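Local structure of DNA polymerase sliding clamp (Archaeoglobus fulgidus, 1RWZ) at residues T66-I77 and Y106-I116; L127-F138 and A205-G216. The protein probably forms a ring-shaped homotrimeric sliding clamp around DNA that tethers the polymerase and other processing proteins to it during replication. All coordinates share one frame; numbering follows the deposited sequence.

How the contacts relate
Contacts 1 and 2 lie on opposite sides of the chain's centre, with their own centres 31 Å apart and their nearest atoms about 12 Å from each other. Along the chain they come in series: contact 1 is complete at residue 116, and contact 2 opens at 127, in the C-terminal family region. Both reach one long antiparallel sheet: contact 1 ties strand 65-70, at one end of it, to strand 104-109 of a second sheet, and contact 2 joins its neighbouring strands 129-134 and 210-215. Each also includes the start of a helix entered directly from a strand. Contact 1 thus lies where subunits close the ring, whereas contact 2 belongs to the sheet running through both halves of the subunit.

Contact 1: residues T66-I77 and Y106-I116; sequences TIGVDMDRIFDI and YKVALIDPSAI
Ile77 lies over one face of the Tyr106 ring, its CG1 3.5 Å from the ring centroid and 19° off the normal, a CH-pi contact offset toward the rim. CD1 of Ile77 spreads over the CD1-CE1 side of the same ring, while CD1 of Ile74 comes up to the ring edge at CE2. Ile74 CD1 also meets Val108 CG1 at 4.1 Å, so helix 71-77 rests on the inward side chains of strand 106-109.

Beyond Ala109 the chain leaves its strand and passes alongside 66-70. Ile111 N gives Gly68 O an almost straight hydrogen bond of 2.8 Å, arriving from above the carbonyl plane, and a water links Gly68 N to Ile111 O. Ile116 CD1 packs on the Gly68 CA at 3.5 Å. With CG beside its backbone N (chi1 -70°), Leu110 sends CD1 to Ile67 CG2 and CD2 to Val69 CG2. A second water joins Asp70 N to Ala109 O.

Further out, Asp70 is the N-cap of the helix: its OD1 accepts from Arg73 N at 3.1 Å, and OD2 pairs with Arg73 NE at 3.5 Å. The extended Arg73 chain runs past Val108 CG2 to a salt bridge with Asp170 of the second subunit, which also hydrogen-bonds Tyr106 OH. Tyr106, Lys107 and Val108 pair in an antiparallel ladder with a strand of that subunit, continuing the sheet across the trimer interface.

Apolar side chains therefore join helix to strand, Ile77 backing the Tyr106 ring and Ile74 closing its edge, while Asp70 helps place the arginine that reaches the neighbouring subunit.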
# COMPACT_ATOMS: atom_id res chain seq x y z
N THR A 66 12.32 22.43 -30.25
CA THR A 66 11.43 21.29 -30.14
C THR A 66 12.30 20.04 -30.06
O THR A 66 13.22 19.87 -30.86
CB THR A 66 10.52 21.17 -31.38
OG1 THR A 66 9.73 22.35 -31.51
CG2 THR A 66 9.60 19.96 -31.24
N ILE A 67 12.02 19.17 -29.10
CA ILE A 67 12.77 17.93 -28.96
C ILE A 67 11.81 16.75 -28.97
O ILE A 67 10.63 16.89 -28.65
CB ILE A 67 13.60 17.89 -27.65
CG1 ILE A 67 12.68 18.06 -26.43
CG2 ILE A 67 14.67 18.98 -27.68
CD1 ILE A 67 13.39 17.86 -25.10
N GLY A 68 12.32 15.58 -29.36
CA GLY A 68 11.51 14.38 -29.39
C GLY A 68 11.90 13.56 -28.17
O GLY A 68 13.08 13.28 -27.97
N VAL A 69 10.92 13.17 -27.36
CA VAL A 69 11.22 12.43 -26.15
C VAL A 69 10.51 11.09 -25.99
O VAL A 69 9.32 10.96 -26.30
CB VAL A 69 10.88 13.30 -24.91
CG1 VAL A 69 11.31 12.59 -23.64
CG2 VAL A 69 11.57 14.64 -25.02
N ASP A 70 11.25 10.10 -25.51
CA ASP A 70 10.69 8.78 -25.24
C ASP A 70 10.02 8.95 -23.89
O ASP A 70 10.69 8.95 -22.85
CB ASP A 70 11.81 7.74 -25.13
CG ASP A 70 11.28 6.33 -24.90
OD1 ASP A 70 10.26 6.17 -24.20
OD2 ASP A 70 11.89 5.38 -25.42
N MET A 71 8.70 9.09 -23.89
CA MET A 71 7.97 9.29 -22.65
C MET A 71 7.96 8.10 -21.70
O MET A 71 7.89 8.29 -20.49
CB MET A 71 6.54 9.73 -22.96
CG MET A 71 6.46 11.05 -23.72
SD MET A 71 7.38 12.39 -22.94
CE MET A 71 6.36 12.70 -21.52
N ASP A 72 8.03 6.88 -22.22
CA ASP A 72 8.06 5.72 -21.34
C ASP A 72 9.31 5.78 -20.47
O ASP A 72 9.27 5.50 -19.28
CB ASP A 72 8.05 4.41 -22.13
CG ASP A 72 6.74 4.15 -22.84
OD1 ASP A 72 5.67 4.45 -22.27
OD2 ASP A 72 6.78 3.62 -23.97
N ARG A 73 10.44 6.16 -21.08
CA ARG A 73 11.70 6.26 -20.35
C ARG A 73 11.70 7.36 -19.30
O ARG A 73 12.07 7.11 -18.15
CB ARG A 73 12.86 6.50 -21.32
CG ARG A 73 13.23 5.30 -22.16
CD ARG A 73 14.49 5.57 -22.97
NE ARG A 73 14.87 4.43 -23.80
CZ ARG A 73 15.26 3.25 -23.32
NH1 ARG A 73 15.32 3.05 -22.01
NH2 ARG A 73 15.58 2.27 -24.16
N ILE A 74 11.29 8.56 -19.68
CA ILE A 74 11.25 9.67 -18.73
C ILE A 74 10.32 9.32 -17.58
O ILE A 74 10.59 9.64 -16.43
CB ILE A 74 10.77 10.99 -19.40
CG1 ILE A 74 11.74 11.40 -20.50
CG2 ILE A 74 10.67 12.09 -18.35
CD1 ILE A 74 13.16 11.63 -20.04
N PHE A 75 9.22 8.64 -17.89
CA PHE A 75 8.28 8.25 -16.86
C PHE A 75 8.93 7.25 -15.91
O PHE A 75 8.79 7.34 -14.70
CB PHE A 75 7.02 7.63 -17.47
CG PHE A 75 5.98 7.24 -16.46
CD1 PHE A 75 5.51 8.17 -15.54
CD2 PHE A 75 5.47 5.95 -16.43
CE1 PHE A 75 4.54 7.82 -14.60
CE2 PHE A 75 4.50 5.59 -15.50
CZ PHE A 75 4.04 6.53 -14.58
N ASP A 76 9.64 6.28 -16.48
CA ASP A 76 10.31 5.28 -15.67
C ASP A 76 11.33 5.95 -14.75
O ASP A 76 11.36 5.68 -13.55
CB ASP A 76 10.99 4.24 -16.57
CG ASP A 76 11.47 3.03 -15.81
OD1 ASP A 76 10.76 2.59 -14.87
OD2 ASP A 76 12.55 2.49 -16.15
N ILE A 77 12.14 6.83 -15.32
CA ILE A 77 13.16 7.55 -14.55
C ILE A 77 12.53 8.48 -13.51
O ILE A 77 13.08 8.64 -12.42
CB ILE A 77 14.07 8.39 -15.48
CG1 ILE A 77 14.84 7.48 -16.43
CG2 ILE A 77 15.03 9.23 -14.65
CD1 ILE A 77 15.78 6.50 -15.74
N TYR A 106 21.01 11.84 -15.19
CA TYR A 106 20.52 10.87 -16.17
C TYR A 106 20.68 11.49 -17.55
O TYR A 106 20.42 12.68 -17.74
CB TYR A 106 19.03 10.58 -15.89
CG TYR A 106 18.32 9.77 -16.95
CD1 TYR A 106 18.64 8.43 -17.17
CD2 TYR A 106 17.30 10.34 -17.72
CE1 TYR A 106 17.97 7.67 -18.14
CE2 TYR A 106 16.62 9.59 -18.69
CZ TYR A 106 16.96 8.26 -18.89
OH TYR A 106 16.28 7.51 -19.82
N LYS A 107 21.15 10.70 -18.51
CA LYS A 107 21.32 11.18 -19.88
C LYS A 107 20.52 10.24 -20.77
O LYS A 107 20.71 9.03 -20.73
CB LYS A 107 22.78 11.13 -20.31
CG LYS A 107 23.70 12.15 -19.67
CD LYS A 107 25.10 12.01 -20.24
CE LYS A 107 26.04 13.08 -19.71
NZ LYS A 107 27.41 12.94 -20.28
N VAL A 108 19.61 10.80 -21.57
CA VAL A 108 18.83 9.96 -22.46
C VAL A 108 18.92 10.49 -23.88
O VAL A 108 18.94 11.71 -24.10
CB VAL A 108 17.34 9.87 -22.03
CG1 VAL A 108 16.70 11.24 -22.08
CG2 VAL A 108 16.60 8.89 -22.94
N ALA A 109 19.00 9.58 -24.84
CA ALA A 109 19.08 9.98 -26.23
C ALA A 109 17.72 10.52 -26.66
O ALA A 109 16.68 9.93 -26.37
CB ALA A 109 19.46 8.78 -27.09
N LEU A 110 17.74 11.66 -27.34
CA LEU A 110 16.52 12.27 -27.83
C LEU A 110 16.09 11.57 -29.12
O LEU A 110 16.89 10.88 -29.75
CB LEU A 110 16.73 13.76 -28.08
CG LEU A 110 16.92 14.59 -26.80
CD1 LEU A 110 17.29 16.02 -27.16
CD2 LEU A 110 15.63 14.55 -25.98
N ILE A 111 14.83 11.75 -29.49
CA ILE A 111 14.29 11.15 -30.70
C ILE A 111 14.12 12.24 -31.75
O ILE A 111 13.80 13.38 -31.43
CB ILE A 111 12.91 10.53 -30.44
CG1 ILE A 111 13.01 9.47 -29.34
CG2 ILE A 111 12.36 9.91 -31.72
CD1 ILE A 111 11.67 8.92 -28.92
N ASP A 112 14.36 11.90 -33.01
CA ASP A 112 14.19 12.87 -34.08
C ASP A 112 12.71 13.23 -34.10
O ASP A 112 11.86 12.37 -34.32
CB ASP A 112 14.63 12.27 -35.42
CG ASP A 112 14.33 13.18 -36.59
OD1 ASP A 112 14.54 14.41 -36.46
OD2 ASP A 112 13.90 12.67 -37.64
N PRO A 113 12.38 14.51 -33.87
CA PRO A 113 10.99 14.98 -33.86
C PRO A 113 10.17 14.51 -35.06
O PRO A 113 8.99 14.20 -34.93
CB PRO A 113 11.14 16.50 -33.82
CG PRO A 113 12.40 16.68 -33.04
CD PRO A 113 13.31 15.63 -33.64
N SER A 114 10.82 14.45 -36.22
CA SER A 114 10.16 14.02 -37.45
C SER A 114 9.72 12.56 -37.41
O SER A 114 8.74 12.18 -38.05
CB SER A 114 11.10 14.25 -38.64
OG SER A 114 11.50 15.60 -38.71
N ALA A 115 10.46 11.74 -36.67
CA ALA A 115 10.15 10.32 -36.56
C ALA A 115 8.91 10.11 -35.71
O ALA A 115 8.33 9.02 -35.69
CB ALA A 115 11.33 9.58 -35.97
N ILE A 116 8.50 11.15 -34.99
CA ILE A 116 7.33 11.09 -34.13
C ILE A 116 6.08 11.48 -34.91
O ILE A 116 6.15 12.29 -35.83
CB ILE A 116 7.49 12.03 -32.92
CG1 ILE A 116 8.72 11.62 -32.10
CG2 ILE A 116 6.24 12.00 -32.05
CD1 ILE A 116 8.97 12.49 -30.88
O HOH W 1 14.99 15.73 -30.34
O HOH W 2 14.12 10.61 -25.20

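Contact 2: residues L127-F138 and A205-G216; sequences LPAKIVMDAGEF and AGSGDLLTIHLG
Ala129, Ile131 and Met133 pair with Leu215, Ile213 and Leu211 in a regular antiparallel ladder, each pair joined by two backbone hydrogen bonds; the two strands are neighbours in the long sheet of the clamp subunit. The shortest bond, Ile213 N to Ile131 O, is 2.6 Å and lies in the carbonyl plane. Beyond the strands, Ala135 N continues the pairing to Asp209 O at 2.8 Å.

Apolar side chains pack on the face carrying Ala129, Ile131, Met133, Leu211, Ile213 and Leu215, where helix 135-146 contributes Phe138. Leu211 CD2 sits over one face of the Phe138 ring, 3.6 Å from its centroid, and Ile213 CD1 approaches CE1 of that ring at 4.0 Å. With CG anti to the backbone N (chi1 177°), the ring is directed onto both. Phe161, from strand 160-166, touches Ile131 and Ile213. On the other face Val132 and Thr212 lie side by side, and Val132 CG1 meets Leu210 CD1 at 3.6 Å.

Polar side chains work at the two ends. Asp134, the N-cap of the helix, takes Gly208 N on the syn lone pair of OD1 at 2.8 Å; its OD2 accepts from Glu137 N on the anti lone pair and, more weakly, from Gly136 N. A water bridges OD2 to Ser207 OG. In the type II turn 206-209, Asp209 OD2 holds Gly206 N. At the far end one water joins His214 ND1 to the carbonyl oxygens of Leu127 and Ala129.

One carboxylate thus serves both the helix start and the turn; the partial positive charge of the helix end would probably favour its ionised form.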
# COMPACT_ATOMS: atom_id res chain seq x y z
N LEU A 127 -18.11 25.47 -27.33
CA LEU A 127 -18.97 24.84 -26.33
C LEU A 127 -19.72 25.82 -25.44
O LEU A 127 -19.13 26.74 -24.87
CB LEU A 127 -18.15 23.87 -25.49
CG LEU A 127 -17.41 22.83 -26.34
CD1 LEU A 127 -16.66 21.86 -25.45
CD2 LEU A 127 -18.40 22.08 -27.21
N PRO A 128 -21.04 25.62 -25.28
CA PRO A 128 -21.94 26.45 -24.48
C PRO A 128 -21.87 26.35 -22.96
O PRO A 128 -22.21 27.30 -22.27
CB PRO A 128 -23.31 26.06 -25.01
CG PRO A 128 -23.14 24.60 -25.28
CD PRO A 128 -21.79 24.55 -25.97
N ALA A 129 -21.46 25.20 -22.44
CA ALA A 129 -21.41 25.01 -20.99
C ALA A 129 -20.00 25.06 -20.41
O ALA A 129 -19.08 24.43 -20.94
CB ALA A 129 -22.07 23.69 -20.61
N LYS A 130 -19.84 25.80 -19.32
CA LYS A 130 -18.55 25.91 -18.65
C LYS A 130 -18.78 25.64 -17.18
O LYS A 130 -19.57 26.33 -16.53
CB LYS A 130 -17.97 27.32 -18.83
CG LYS A 130 -16.59 27.47 -18.20
CD LYS A 130 -16.07 28.90 -18.34
CE LYS A 130 -14.75 29.06 -17.61
NZ LYS A 130 -14.26 30.46 -17.69
N ILE A 131 -18.10 24.63 -16.66
CA ILE A 131 -18.25 24.22 -15.27
C ILE A 131 -16.89 24.18 -14.59
O ILE A 131 -15.97 23.52 -15.08
CB ILE A 131 -18.88 22.80 -15.18
CG1 ILE A 131 -20.18 22.75 -15.98
CG2 ILE A 131 -19.14 22.43 -13.73
CD1 ILE A 131 -20.05 22.04 -17.33
N VAL A 132 -16.75 24.88 -13.47
CA VAL A 132 -15.49 24.89 -12.73
C VAL A 132 -15.73 24.26 -11.36
O VAL A 132 -16.64 24.67 -10.62
CB VAL A 132 -14.94 26.33 -12.55
CG1 VAL A 132 -13.59 26.29 -11.83
CG2 VAL A 132 -14.77 26.98 -13.92
N MET A 133 -14.93 23.25 -11.03
CA MET A 133 -15.08 22.53 -9.77
C MET A 133 -13.75 21.98 -9.29
O MET A 133 -12.71 22.17 -9.94
CB MET A 133 -16.06 21.37 -9.95
CG MET A 133 -15.60 20.33 -10.98
SD MET A 133 -16.83 19.04 -11.31
CE MET A 133 -16.88 18.25 -9.72
N ASP A 134 -13.78 21.30 -8.15
CA ASP A 134 -12.57 20.69 -7.61
C ASP A 134 -12.34 19.38 -8.37
O ASP A 134 -13.26 18.59 -8.53
CB ASP A 134 -12.76 20.38 -6.13
CG ASP A 134 -11.53 19.76 -5.51
OD1 ASP A 134 -10.61 20.51 -5.15
OD2 ASP A 134 -11.49 18.51 -5.40
N ALA A 135 -11.11 19.17 -8.83
CA ALA A 135 -10.77 17.96 -9.58
C ALA A 135 -10.95 16.69 -8.75
O ALA A 135 -11.28 15.63 -9.29
CB ALA A 135 -9.35 18.05 -10.10
N GLY A 136 -10.72 16.80 -7.44
CA GLY A 136 -10.86 15.64 -6.57
C GLY A 136 -12.30 15.18 -6.48
O GLY A 136 -12.59 13.98 -6.43
N GLU A 137 -13.22 16.14 -6.46
CA GLU A 137 -14.64 15.85 -6.39
C GLU A 137 -15.07 15.17 -7.69
O GLU A 137 -15.86 14.21 -7.68
CB GLU A 137 -15.44 17.14 -6.19
CG GLU A 137 -16.93 16.95 -6.02
CD GLU A 137 -17.30 16.19 -4.75
OE1 GLU A 137 -16.40 15.86 -3.95
OE2 GLU A 137 -18.51 15.93 -4.55
N PHE A 138 -14.55 15.67 -8.81
CA PHE A 138 -14.86 15.11 -10.12
C PHE A 138 -14.35 13.67 -10.17
O PHE A 138 -15.05 12.75 -10.60
CB PHE A 138 -14.18 15.94 -11.21
CG PHE A 138 -14.37 15.41 -12.61
CD1 PHE A 138 -15.58 15.58 -13.28
CD2 PHE A 138 -13.33 14.75 -13.26
CE1 PHE A 138 -15.74 15.11 -14.59
CE2 PHE A 138 -13.49 14.28 -14.57
CZ PHE A 138 -14.70 14.46 -15.23
N ALA A 205 -4.74 13.97 -11.14
CA ALA A 205 -5.39 15.04 -10.38
C ALA A 205 -5.85 14.60 -9.00
O ALA A 205 -5.97 13.41 -8.71
CB ALA A 205 -6.58 15.58 -11.18
N GLY A 206 -6.13 15.58 -8.14
CA GLY A 206 -6.59 15.27 -6.80
C GLY A 206 -7.28 16.45 -6.16
O GLY A 206 -7.44 17.50 -6.78
N SER A 207 -7.69 16.28 -4.91
CA SER A 207 -8.36 17.36 -4.19
C SER A 207 -7.44 18.56 -4.20
O SER A 207 -6.23 18.42 -4.04
CB SER A 207 -8.65 16.94 -2.74
OG SER A 207 -9.54 15.85 -2.71
N GLY A 208 -8.00 19.75 -4.41
CA GLY A 208 -7.18 20.94 -4.42
C GLY A 208 -6.79 21.41 -5.81
O GLY A 208 -6.36 22.55 -5.98
N ASP A 209 -6.92 20.54 -6.80
CA ASP A 209 -6.60 20.92 -8.18
C ASP A 209 -7.88 21.45 -8.81
O ASP A 209 -8.97 20.96 -8.52
CB ASP A 209 -6.09 19.71 -8.98
CG ASP A 209 -4.73 19.22 -8.49
OD1 ASP A 209 -3.85 20.07 -8.24
OD2 ASP A 209 -4.54 17.99 -8.39
N LEU A 210 -7.76 22.45 -9.68
CA LEU A 210 -8.93 23.02 -10.32
C LEU A 210 -9.24 22.30 -11.63
O LEU A 210 -8.34 21.89 -12.35
CB LEU A 210 -8.71 24.51 -10.62
CG LEU A 210 -9.96 25.32 -10.95
CD1 LEU A 210 -10.81 25.49 -9.69
CD2 LEU A 210 -9.56 26.69 -11.50
N LEU A 211 -10.53 22.13 -11.91
CA LEU A 211 -10.96 21.50 -13.15
C LEU A 211 -12.01 22.38 -13.80
O LEU A 211 -12.98 22.77 -13.16
CB LEU A 211 -11.56 20.12 -12.90
CG LEU A 211 -12.30 19.51 -14.11
CD1 LEU A 211 -11.34 19.31 -15.29
CD2 LEU A 211 -12.93 18.20 -13.70
N THR A 212 -11.79 22.71 -15.07
CA THR A 212 -12.75 23.51 -15.82
C THR A 212 -13.23 22.60 -16.93
O THR A 212 -12.42 22.11 -17.73
CB THR A 212 -12.10 24.75 -16.44
OG1 THR A 212 -11.61 25.61 -15.39
CG2 THR A 212 -13.12 25.53 -17.29
N ILE A 213 -14.53 22.37 -16.97
CA ILE A 213 -15.12 21.51 -18.00
C ILE A 213 -15.82 22.36 -19.04
O ILE A 213 -16.62 23.23 -18.68
CB ILE A 213 -16.17 20.56 -17.39
CG1 ILE A 213 -15.55 19.74 -16.26
CG2 ILE A 213 -16.75 19.65 -18.48
CD1 ILE A 213 -16.56 18.92 -15.47
N HIS A 214 -15.51 22.13 -20.31
CA HIS A 214 -16.17 22.83 -21.41
C HIS A 214 -17.00 21.73 -22.06
O HIS A 214 -16.45 20.74 -22.56
CB HIS A 214 -15.13 23.39 -22.38
CG HIS A 214 -14.24 24.43 -21.77
ND1 HIS A 214 -14.62 25.74 -21.60
CD2 HIS A 214 -12.99 24.33 -21.26
CE1 HIS A 214 -13.65 26.41 -21.01
NE2 HIS A 214 -12.65 25.58 -20.79
N LEU A 215 -18.32 21.90 -22.06
CA LEU A 215 -19.22 20.87 -22.56
C LEU A 215 -20.24 21.31 -23.60
O LEU A 215 -20.82 22.39 -23.50
CB LEU A 215 -19.96 20.26 -21.36
CG LEU A 215 -20.96 19.11 -21.53
CD1 LEU A 215 -20.22 17.83 -21.90
CD2 LEU A 215 -21.72 18.91 -20.23
N GLY A 216 -20.46 20.44 -24.58
CA GLY A 216 -21.43 20.71 -25.63
C GLY A 216 -22.33 19.49 -25.77
O GLY A 216 -22.34 18.61 -24.90
O HOH W 3 -17.29 26.49 -22.37
O HOH W 4 -12.07 17.34 -3.09